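Local atomic coordinates of GP37 (Pseudomonas phage phikz, PDB entry 5FT0), a protein that inhibits the RNA degradosome of the phage's bacterial host, probably by acting on the ribonuclease RNase E. Residues P196-Y201 / V209-E214; P132-D137 / L224-I229; D156-F161 / N169-K174. One frame throughout, in Å; residues are numbered along the deposited sequence.

Contact 1: residues P196-Y201 / V209-E214; sequences PAVEMY and VYFSFE. With ARG (arginine), chain C.
Ala197 and Ser212 pair across the antiparallel strands of a beta hairpin, as do Glu199 and Tyr210. Both are hydrogen-bonded pairs. Ala197 N reaches Ser212 O at 3.0 Å, and Ser212 N returns to Ala197 O at 2.8 Å. The second pair repeats this, with Tyr210 N to Glu199 O nearly straight at 174°. The non-hydrogen-bonded pairs, Val198 with Phe211 and Met200 with Val209, carry the apolar packing of the face that bears them. Val198 CG1 lies 3.8 Å from Phe211 CE2. The selenomethionine Met200 lays CG beside Val209 CG2, 4.0 Å away. On the Ala197 face, Tyr201 and Tyr210 cross at about a right angle, with Tyr201 CD2 3.7 Å from Tyr210 CD1. The Tyr201 hydroxyl is tied to Glu199 OE1 at 2.6 Å, on the anti side and 30° out of the carboxylate plane. Tyr210 OH bonds to Glu208. At the far end Glu214 OE1 takes a bond from NH1 of the bound arginine at 2.5 Å, a doubtfully short length. Strand 220-232 flanks 206-217 and strand 149-151 flanks 197-202. Helix 158-187 covers the Phe211 face through Phe161 and Ile177. Helix 140-146 covers the tyrosines.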
loop_
_atom_site.group_PDB
_atom_site.type_symbol
_atom_site.label_atom_id
_atom_site.label_comp_id
_atom_site.label_asym_id
_atom_site.label_seq_id
_atom_site.Cartn_x
_atom_site.Cartn_y
_atom_site.Cartn_z
ATOM N N PRO A 196 23.232 14.567 21.126
ATOM C CA PRO A 196 22.150 13.744 20.580
ATOM C C PRO A 196 21.047 13.541 21.605
ATOM O O PRO A 196 21.276 13.563 22.816
ATOM C CB PRO A 196 22.845 12.422 20.237
ATOM C CG PRO A 196 24.016 12.374 21.153
ATOM C CD PRO A 196 24.476 13.799 21.297
ATOM N N ALA A 197 19.832 13.353 21.101
ATOM C CA ALA A 197 18.666 13.115 21.938
ATOM C C ALA A 197 18.304 11.638 21.891
ATOM O O ALA A 197 18.214 11.047 20.808
ATOM C CB ALA A 197 17.481 13.968 21.485
ATOM N N VAL A 198 18.116 11.042 23.064
ATOM C CA VAL A 198 17.662 9.663 23.190
ATOM C C VAL A 198 16.442 9.667 24.097
ATOM O O VAL A 198 16.515 10.139 25.236
ATOM C CB VAL A 198 18.752 8.737 23.756
ATOM C CG1 VAL A 198 18.283 7.287 23.714
ATOM C CG2 VAL A 198 20.056 8.910 22.989
ATOM N N GLU A 199 15.322 9.153 23.596
ATOM C CA GLU A 199 14.088 9.128 24.365
ATOM C C GLU A 199 13.401 7.786 24.176
ATOM O O GLU A 199 13.151 7.364 23.044
ATOM C CB GLU A 199 13.164 10.280 23.957
ATOM C CG GLU A 199 13.516 11.587 24.660
ATOM C CD GLU A 199 12.890 12.804 24.010
ATOM O OE1 GLU A 199 11.810 12.667 23.395
ATOM O OE2 GLU A 199 13.484 13.900 24.109
HETATM N N MSE A 200 13.118 7.117 25.288
HETATM C CA MSE A 200 12.447 5.826 25.265
HETATM C C MSE A 200 11.007 5.975 25.735
HETATM O O MSE A 200 10.734 6.644 26.730
HETATM C CB MSE A 200 13.192 4.815 26.135
HETATM C CG MSE A 200 12.430 3.516 26.366
HETATM SE SE MSE A 200 13.542 2.081 27.089
HETATM C CE MSE A 200 14.073 2.908 28.766
ATOM N N TYR A 201 10.084 5.357 25.003
ATOM C CA TYR A 201 8.667 5.413 25.327
ATOM C C TYR A 201 8.140 3.997 25.468
ATOM O O TYR A 201 8.394 3.148 24.605
ATOM C CB TYR A 201 7.882 6.173 24.257
ATOM C CG TYR A 201 8.309 7.614 24.122
ATOM C CD1 TYR A 201 7.737 8.602 24.915
ATOM C CD2 TYR A 201 9.289 7.986 23.214
ATOM C CE1 TYR A 201 8.126 9.922 24.801
ATOM C CE2 TYR A 201 9.685 9.307 23.093
ATOM C CZ TYR A 201 9.101 10.270 23.889
ATOM O OH TYR A 201 9.487 11.583 23.776
ATOM N N VAL A 209 12.241 3.443 21.046
ATOM C CA VAL A 209 13.382 4.269 21.422
ATOM C C VAL A 209 13.736 5.144 20.227
ATOM O O VAL A 209 13.948 4.638 19.117
ATOM C CB VAL A 209 14.583 3.419 21.866
ATOM C CG1 VAL A 209 15.717 4.316 22.329
ATOM C CG2 VAL A 209 14.175 2.461 22.975
ATOM N N TYR A 210 13.796 6.450 20.451
ATOM C CA TYR A 210 14.091 7.419 19.406
ATOM C C TYR A 210 15.487 7.983 19.613
ATOM O O TYR A 210 15.815 8.459 20.705
ATOM C CB TYR A 210 13.061 8.551 19.403
ATOM C CG TYR A 210 11.674 8.118 18.982
ATOM C CD1 TYR A 210 10.847 7.421 19.855
ATOM C CD2 TYR A 210 11.188 8.418 17.716
ATOM C CE1 TYR A 210 9.579 7.023 19.474
ATOM C CE2 TYR A 210 9.920 8.026 17.327
ATOM C CZ TYR A 210 9.119 7.328 18.212
ATOM O OH TYR A 210 7.856 6.934 17.832
ATOM N N PHE A 211 16.304 7.926 18.565
ATOM C CA PHE A 211 17.636 8.521 18.554
ATOM C C PHE A 211 17.614 9.679 17.564
ATOM O O PHE A 211 17.578 9.459 16.349
ATOM C CB PHE A 211 18.701 7.494 18.167
ATOM C CG PHE A 211 18.678 6.242 19.000
ATOM C CD1 PHE A 211 17.853 5.181 18.665
ATOM C CD2 PHE A 211 19.492 6.122 20.115
ATOM C CE1 PHE A 211 17.836 4.030 19.428
ATOM C CE2 PHE A 211 19.479 4.973 20.880
ATOM C CZ PHE A 211 18.650 3.926 20.537
ATOM N N SER A 212 17.638 10.904 18.079
ATOM C CA SER A 212 17.555 12.094 17.247
ATOM C C SER A 212 18.892 12.824 17.217
ATOM O O SER A 212 19.682 12.753 18.162
ATOM C CB SER A 212 16.455 13.033 17.741
ATOM O OG SER A 212 15.182 12.453 17.531
ATOM N N PHE A 213 19.137 13.528 16.114
ATOM C CA PHE A 213 20.413 14.182 15.879
ATOM C C PHE A 213 20.181 15.528 15.213
ATOM O O PHE A 213 19.227 15.706 14.451
ATOM C CB PHE A 213 21.334 13.323 15.003
ATOM C CG PHE A 213 21.512 11.919 15.507
ATOM C CD1 PHE A 213 22.467 11.629 16.467
ATOM C CD2 PHE A 213 20.724 10.891 15.023
ATOM C CE1 PHE A 213 22.632 10.343 16.934
ATOM C CE2 PHE A 213 20.884 9.598 15.485
ATOM C CZ PHE A 213 21.839 9.325 16.443
ATOM N N GLU A 214 21.069 16.474 15.512
ATOM C CA GLU A 214 21.058 17.799 14.911
ATOM C C GLU A 214 22.424 18.047 14.296
ATOM O O GLU A 214 23.446 17.885 14.969
ATOM C CB GLU A 214 20.741 18.883 15.947
ATOM C CG GLU A 214 19.443 18.670 16.699
ATOM C CD GLU A 214 19.326 19.570 17.916
ATOM O OE1 GLU A 214 18.911 20.734 17.757
ATOM O OE2 GLU A 214 19.658 19.115 19.032
HETATM N N ARG C . 22.220 22.034 17.521
HETATM C CA ARG C . 22.578 23.429 17.740
HETATM C C ARG C . 23.474 23.569 18.968
HETATM O O ARG C . 23.348 22.821 19.937
HETATM C CB ARG C . 21.318 24.277 17.895
HETATM C CG ARG C . 20.396 23.780 18.993
HETATM C CD ARG C . 19.058 24.486 18.973
HETATM N NE ARG C . 18.234 24.078 20.107
HETATM C CZ ARG C . 17.462 22.996 20.121
HETATM N NH1 ARG C . 17.401 22.209 19.055
HETATM N NH2 ARG C . 16.750 22.701 21.199
HETATM O OXT ARG C . 24.351 24.431 19.019
#

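Contact 2: residues P132-D137 / L224-I229; sequences PGVHVD and LFTIKI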
loop_
_atom_site.group_PDB
_atom_site.type_symbol
_atom_site.label_atom_id
_atom_site.label_comp_id
_atom_site.label_asym_id
_atom_site.label_seq_id
_atom_site.Cartn_x
_atom_site.Cartn_y
_atom_site.Cartn_z
ATOM N N PRO A 132 14.557 10.757 8.339
ATOM C CA PRO A 132 15.312 11.971 8.009
ATOM C C PRO A 132 14.433 13.209 8.094
ATOM O O PRO A 132 13.253 13.183 7.739
ATOM C CB PRO A 132 15.784 11.715 6.574
ATOM C CG PRO A 132 14.770 10.780 6.016
ATOM C CD PRO A 132 14.346 9.898 7.159
ATOM N N GLY A 133 15.025 14.300 8.573
ATOM C CA GLY A 133 14.321 15.556 8.713
ATOM C C GLY A 133 13.409 15.654 9.915
ATOM O O GLY A 133 12.713 16.668 10.060
ATOM N N VAL A 134 13.390 14.647 10.782
ATOM C CA VAL A 134 12.520 14.617 11.948
ATOM C C VAL A 134 13.387 14.577 13.198
ATOM O O VAL A 134 14.427 13.909 13.222
ATOM C CB VAL A 134 11.560 13.408 11.904
ATOM C CG1 VAL A 134 10.709 13.340 13.167
ATOM C CG2 VAL A 134 10.680 13.476 10.666
ATOM N N HIS A 135 12.963 15.306 14.229
ATOM C CA HIS A 135 13.579 15.265 15.547
ATOM C C HIS A 135 12.511 14.903 16.571
ATOM O O HIS A 135 11.360 15.333 16.452
ATOM C CB HIS A 135 14.225 16.607 15.894
ATOM C CG HIS A 135 15.160 16.548 17.061
ATOM N ND1 HIS A 135 14.725 16.419 18.362
ATOM C CD2 HIS A 135 16.512 16.617 17.122
ATOM C CE1 HIS A 135 15.767 16.399 19.173
ATOM N NE2 HIS A 135 16.863 16.520 18.446
ATOM N N VAL A 136 12.893 14.106 17.573
ATOM C CA VAL A 136 11.905 13.577 18.513
ATOM C C VAL A 136 11.272 14.694 19.337
ATOM O O VAL A 136 10.118 14.576 19.768
ATOM C CB VAL A 136 12.542 12.497 19.415
ATOM C CG1 VAL A 136 13.584 13.107 20.341
ATOM C CG2 VAL A 136 11.470 11.764 20.214
ATOM N N ASP A 137 11.993 15.800 19.549
ATOM C CA ASP A 137 11.446 16.906 20.328
ATOM C C ASP A 137 10.216 17.525 19.679
ATOM O O ASP A 137 9.464 18.231 20.358
ATOM C CB ASP A 137 12.510 17.986 20.544
ATOM C CG ASP A 137 13.630 17.527 21.460
ATOM O OD1 ASP A 137 13.422 16.553 22.214
ATOM O OD2 ASP A 137 14.714 18.146 21.432
ATOM N N LEU A 224 18.338 17.533 10.481
ATOM C CA LEU A 224 17.698 16.697 11.487
ATOM C C LEU A 224 17.612 15.266 10.981
ATOM O O LEU A 224 17.375 15.033 9.794
ATOM C CB LEU A 224 16.291 17.209 11.824
ATOM C CG LEU A 224 16.164 18.656 12.310
ATOM C CD1 LEU A 224 14.703 19.006 12.548
ATOM C CD2 LEU A 224 16.986 18.881 13.568
ATOM N N PHE A 225 17.793 14.310 11.890
ATOM C CA PHE A 225 17.671 12.900 11.554
ATOM C C PHE A 225 17.303 12.128 12.811
ATOM O O PHE A 225 17.883 12.353 13.877
ATOM C CB PHE A 225 18.970 12.343 10.952
ATOM C CG PHE A 225 18.778 11.080 10.152
ATOM C CD1 PHE A 225 18.579 9.861 10.781
ATOM C CD2 PHE A 225 18.802 11.116 8.769
ATOM C CE1 PHE A 225 18.402 8.704 10.041
ATOM C CE2 PHE A 225 18.630 9.962 8.024
ATOM C CZ PHE A 225 18.428 8.757 8.662
ATOM N N THR A 226 16.337 11.224 12.680
ATOM C CA THR A 226 15.910 10.373 13.781
ATOM C C THR A 226 15.921 8.920 13.330
ATOM O O THR A 226 15.554 8.610 12.193
ATOM C CB THR A 226 14.504 10.762 14.283
ATOM O OG1 THR A 226 14.542 12.077 14.856
ATOM C CG2 THR A 226 14.008 9.780 15.335
ATOM N N ILE A 227 16.371 8.039 14.218
ATOM C CA ILE A 227 16.254 6.599 14.041
ATOM C C ILE A 227 15.338 6.073 15.133
ATOM O O ILE A 227 15.570 6.332 16.320
ATOM C CB ILE A 227 17.625 5.901 14.097
ATOM C CG1 ILE A 227 18.545 6.440 13.002
ATOM C CG2 ILE A 227 17.457 4.397 13.967
ATOM C CD1 ILE A 227 19.902 5.781 12.976
ATOM N N LYS A 228 14.295 5.351 14.737
ATOM C CA LYS A 228 13.361 4.745 15.675
ATOM C C LYS A 228 13.560 3.239 15.675
ATOM O O LYS A 228 13.634 2.619 14.609
ATOM C CB LYS A 228 11.909 5.077 15.320
ATOM C CG LYS A 228 10.903 4.449 16.283
ATOM C CD LYS A 228 9.465 4.799 15.930
ATOM C CE LYS A 228 8.979 4.028 14.723
ATOM N NZ LYS A 228 7.548 4.319 14.430
ATOM N N ILE A 229 13.654 2.659 16.867
ATOM C CA ILE A 229 13.758 1.217 17.044
ATOM C C ILE A 229 12.591 0.769 17.910
ATOM O O ILE A 229 12.297 1.394 18.937
ATOM C CB ILE A 229 15.105 0.819 17.672
ATOM C CG1 ILE A 229 16.254 1.350 16.815
ATOM C CG2 ILE A 229 15.202 -0.695 17.806
ATOM C CD1 ILE A 229 17.616 1.103 17.405
#
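Pro132 lies over one face of the Phe225 ring. Its CA sits 4.1 Å from the ring centroid, 29° off the normal, which makes an off-centre CH-pi contact. Its CB comes to 3.6 Å from Phe225 CE2. The Phe225 CG is anti to the backbone N (chi1 -159°), and this starts the ring on its way under the proline. The two residues form an antiparallel, non-hydrogen-bonded pair, where strand 122-132 ends beside strand 220-232. Beyond it the chain turns off at Gly133, which has a positive phi. Gly133 N bonds to Leu224 O at 2.7 Å, with the donor well above the carbonyl plane. The next link is made by a side chain. Thr226 OG1 donates to Val134 O; the modelled length of 2.5 Å is doubtfully short. Its OG1 also bonds to Ser212 OG on strand 206-217, and Ser212 OG in turn is bonded to Val136 N. Leu224 points toward the loop, with CB against the Gly133 and Val134 backbone and CD1 4.1 Å from His135 CB. The His135 ring accepts from Asp137 N at ND1, at 3.0 Å and in the ring plane, which fixes the turn of the ring. Here, then, strand pairing passes into loop binding: the buried threonine hydroxyl takes over where regular backbone pairing stops, and Val134 O is met by a side chain. Because ND1 accepts a hydrogen bond, a neutral His135 would be expected to carry its proton on NE2.

Contact 3: residues D156-F161 / N169-K174; sequences DNLEEF and NANNVK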
loop_
_atom_site.group_PDB
_atom_site.type_symbol
_atom_site.label_atom_id
_atom_site.label_comp_id
_atom_site.label_asym_id
_atom_site.label_seq_id
_atom_site.Cartn_x
_atom_site.Cartn_y
_atom_site.Cartn_z
ATOM N N ASP A 156 25.504 3.571 25.855
ATOM C CA ASP A 156 26.744 2.880 26.198
ATOM C C ASP A 156 26.511 1.395 26.438
ATOM O O ASP A 156 27.408 0.579 26.198
ATOM C CB ASP A 156 27.372 3.508 27.444
ATOM C CG ASP A 156 27.835 4.929 27.214
ATOM O OD1 ASP A 156 28.204 5.260 26.067
ATOM O OD2 ASP A 156 27.829 5.716 28.184
ATOM N N ASN A 157 25.317 1.028 26.893
ATOM C CA ASN A 157 25.042 -0.310 27.398
ATOM C C ASN A 157 24.547 -1.193 26.254
ATOM O O ASN A 157 23.494 -0.925 25.665
ATOM C CB ASN A 157 24.019 -0.222 28.535
ATOM C CG ASN A 157 23.594 -1.581 29.076
ATOM O OD1 ASN A 157 23.663 -2.599 28.394
ATOM N ND2 ASN A 157 23.155 -1.594 30.329
ATOM N N LEU A 158 25.296 -2.260 25.960
ATOM C CA LEU A 158 24.889 -3.194 24.913
ATOM C C LEU A 158 23.698 -4.043 25.343
ATOM O O LEU A 158 22.867 -4.408 24.503
ATOM C CB LEU A 158 26.065 -4.093 24.520
ATOM C CG LEU A 158 25.749 -5.375 23.743
ATOM C CD1 LEU A 158 25.344 -5.061 22.318
ATOM C CD2 LEU A 158 26.920 -6.341 23.763
ATOM N N GLU A 159 23.592 -4.361 26.638
ATOM C CA GLU A 159 22.489 -5.198 27.103
ATOM C C GLU A 159 21.141 -4.537 26.859
ATOM O O GLU A 159 20.137 -5.231 26.671
ATOM C CB GLU A 159 22.661 -5.523 28.589
ATOM N N GLU A 160 21.092 -3.203 26.857
ATOM C CA GLU A 160 19.846 -2.529 26.507
ATOM C C GLU A 160 19.529 -2.681 25.025
ATOM O O GLU A 160 18.353 -2.732 24.648
ATOM C CB GLU A 160 19.907 -1.054 26.900
ATOM C CG GLU A 160 20.078 -0.824 28.393
ATOM C CD GLU A 160 19.687 0.578 28.817
ATOM O OE1 GLU A 160 18.537 0.980 28.546
ATOM O OE2 GLU A 160 20.523 1.275 29.426
ATOM N N PHE A 161 20.555 -2.762 24.172
ATOM C CA PHE A 161 20.315 -3.114 22.777
ATOM C C PHE A 161 19.964 -4.589 22.631
ATOM O O PHE A 161 19.267 -4.966 21.683
ATOM C CB PHE A 161 21.533 -2.763 21.922
ATOM C CG PHE A 161 21.608 -1.309 21.546
ATOM C CD1 PHE A 161 20.974 -0.843 20.406
ATOM C CD2 PHE A 161 22.306 -0.408 22.334
ATOM C CE1 PHE A 161 21.037 0.492 20.059
ATOM C CE2 PHE A 161 22.372 0.929 21.990
ATOM C CZ PHE A 161 21.737 1.380 20.852
ATOM N N ASN A 169 21.139 -9.273 16.846
ATOM C CA ASN A 169 21.271 -8.003 16.150
ATOM C C ASN A 169 21.822 -6.893 17.033
ATOM O O ASN A 169 22.061 -5.790 16.532
ATOM C CB ASN A 169 19.909 -7.570 15.592
ATOM C CG ASN A 169 19.161 -8.707 14.929
ATOM O OD1 ASN A 169 19.405 -9.038 13.769
ATOM N ND2 ASN A 169 18.234 -9.313 15.669
ATOM N N ALA A 170 22.038 -7.157 18.323
ATOM C CA ALA A 170 22.262 -6.079 19.283
ATOM C C ALA A 170 23.503 -5.260 18.946
ATOM O O ALA A 170 23.471 -4.025 18.998
ATOM C CB ALA A 170 22.368 -6.649 20.696
ATOM N N ASN A 171 24.607 -5.925 18.601
ATOM C CA ASN A 171 25.845 -5.190 18.366
ATOM C C ASN A 171 25.824 -4.461 17.026
ATOM O O ASN A 171 26.341 -3.343 16.920
ATOM C CB ASN A 171 27.047 -6.131 18.447
ATOM C CG ASN A 171 28.370 -5.386 18.412
ATOM O OD1 ASN A 171 29.107 -5.448 17.429
ATOM N ND2 ASN A 171 28.669 -4.662 19.485
ATOM N N ASN A 172 25.241 -5.075 15.993
ATOM C CA ASN A 172 25.103 -4.386 14.714
ATOM C C ASN A 172 24.233 -3.144 14.850
ATOM O O ASN A 172 24.526 -2.101 14.255
ATOM C CB ASN A 172 24.514 -5.329 13.665
ATOM C CG ASN A 172 25.488 -6.406 13.232
ATOM O OD1 ASN A 172 26.698 -6.192 13.210
ATOM N ND2 ASN A 172 24.959 -7.574 12.880
ATOM N N VAL A 173 23.157 -3.239 15.636
ATOM C CA VAL A 173 22.261 -2.102 15.823
ATOM C C VAL A 173 22.936 -1.020 16.658
ATOM O O VAL A 173 22.821 0.175 16.360
ATOM C CB VAL A 173 20.938 -2.573 16.453
ATOM C CG1 VAL A 173 20.099 -1.387 16.883
ATOM C CG2 VAL A 173 20.165 -3.436 15.468
ATOM N N LYS A 174 23.657 -1.420 17.707
ATOM C CA LYS A 174 24.411 -0.459 18.506
ATOM C C LYS A 174 25.441 0.277 17.656
ATOM O O LYS A 174 25.646 1.485 17.822
ATOM C CB LYS A 174 25.084 -1.180 19.676
ATOM C CG LYS A 174 25.975 -0.309 20.550
ATOM C CD LYS A 174 26.347 -1.049 21.829
ATOM C CE LYS A 174 27.818 -0.883 22.183
ATOM N NZ LYS A 174 28.156 0.497 22.624
#
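The helical run 158-187 is not straight: its first turn lies across residues 169-174, with Phe161 CA 5.0 Å from Ala170 CA. Phe161 is the main side chain between the two segments. Lys174 CA stands over the centre of the Phe161 ring, 3.9 Å from the centroid and 12° off the normal. This is a CH-pi contact over the face. Lys174 CB and CG continue across the CD2 and CE2 side of the ring, and the two side chains cross at about a right angle. Val173 comes at the ring edge instead. Its CG1, anti to the backbone N (chi1 170°), is the branch that meets the edge, 3.7 Å from Phe161 CD1. Ala170 CB touches both Phe161 O and Leu158 CD1, at 3.7 Å each. The Lys174 chain then runs on to Leu158, with CD 4.0 Å from Leu158 CA. No hydrogen bond joins the two segments, so the closure rests on apolar contact, including the aliphatic part of a lysine. The first turn has its own cap. Asn157 is the N-cap residue, and its OD1 accepts from Glu160 N at 3.1 Å, the N lying 67° out of the plane of the side-chain amide. Within 169-174 the helix is kinked where Asn171 N and Asn172 N lack bonds to the preceding turn. Around the contact, Phe153 meets Phe161 edge-to-face, and Ile177 of the same helix also touches this ring. Helix 87-98 packs on the other segment, where Val96 touches Asn172 and Val173.

How the contacts relate
Contacts 1 and 2 lie in one antiparallel sheet, their centres about 7 Å apart. Strands 206-217 and 220-232 are neighbours there, and Phe213 N probably bonds to Phe225 O at 2.8 Å. Contact 3 belongs to the helix packed on that sheet. Its centre is about 15 Å from contact 1 and about 19 Å from contact 2. Phe161 CZ reaches Phe211 CZ at 4.0 Å, and Val173 CG1 reaches Ile229 CD1 at 3.6 Å. The bound arginine lies at the Glu214 end of contact 1, with the His135 side chain of contact 2 about 6 Å away. In contact 3, Asn169 OD1 accepts from ND2 of Asn100, a residue of the potassium site.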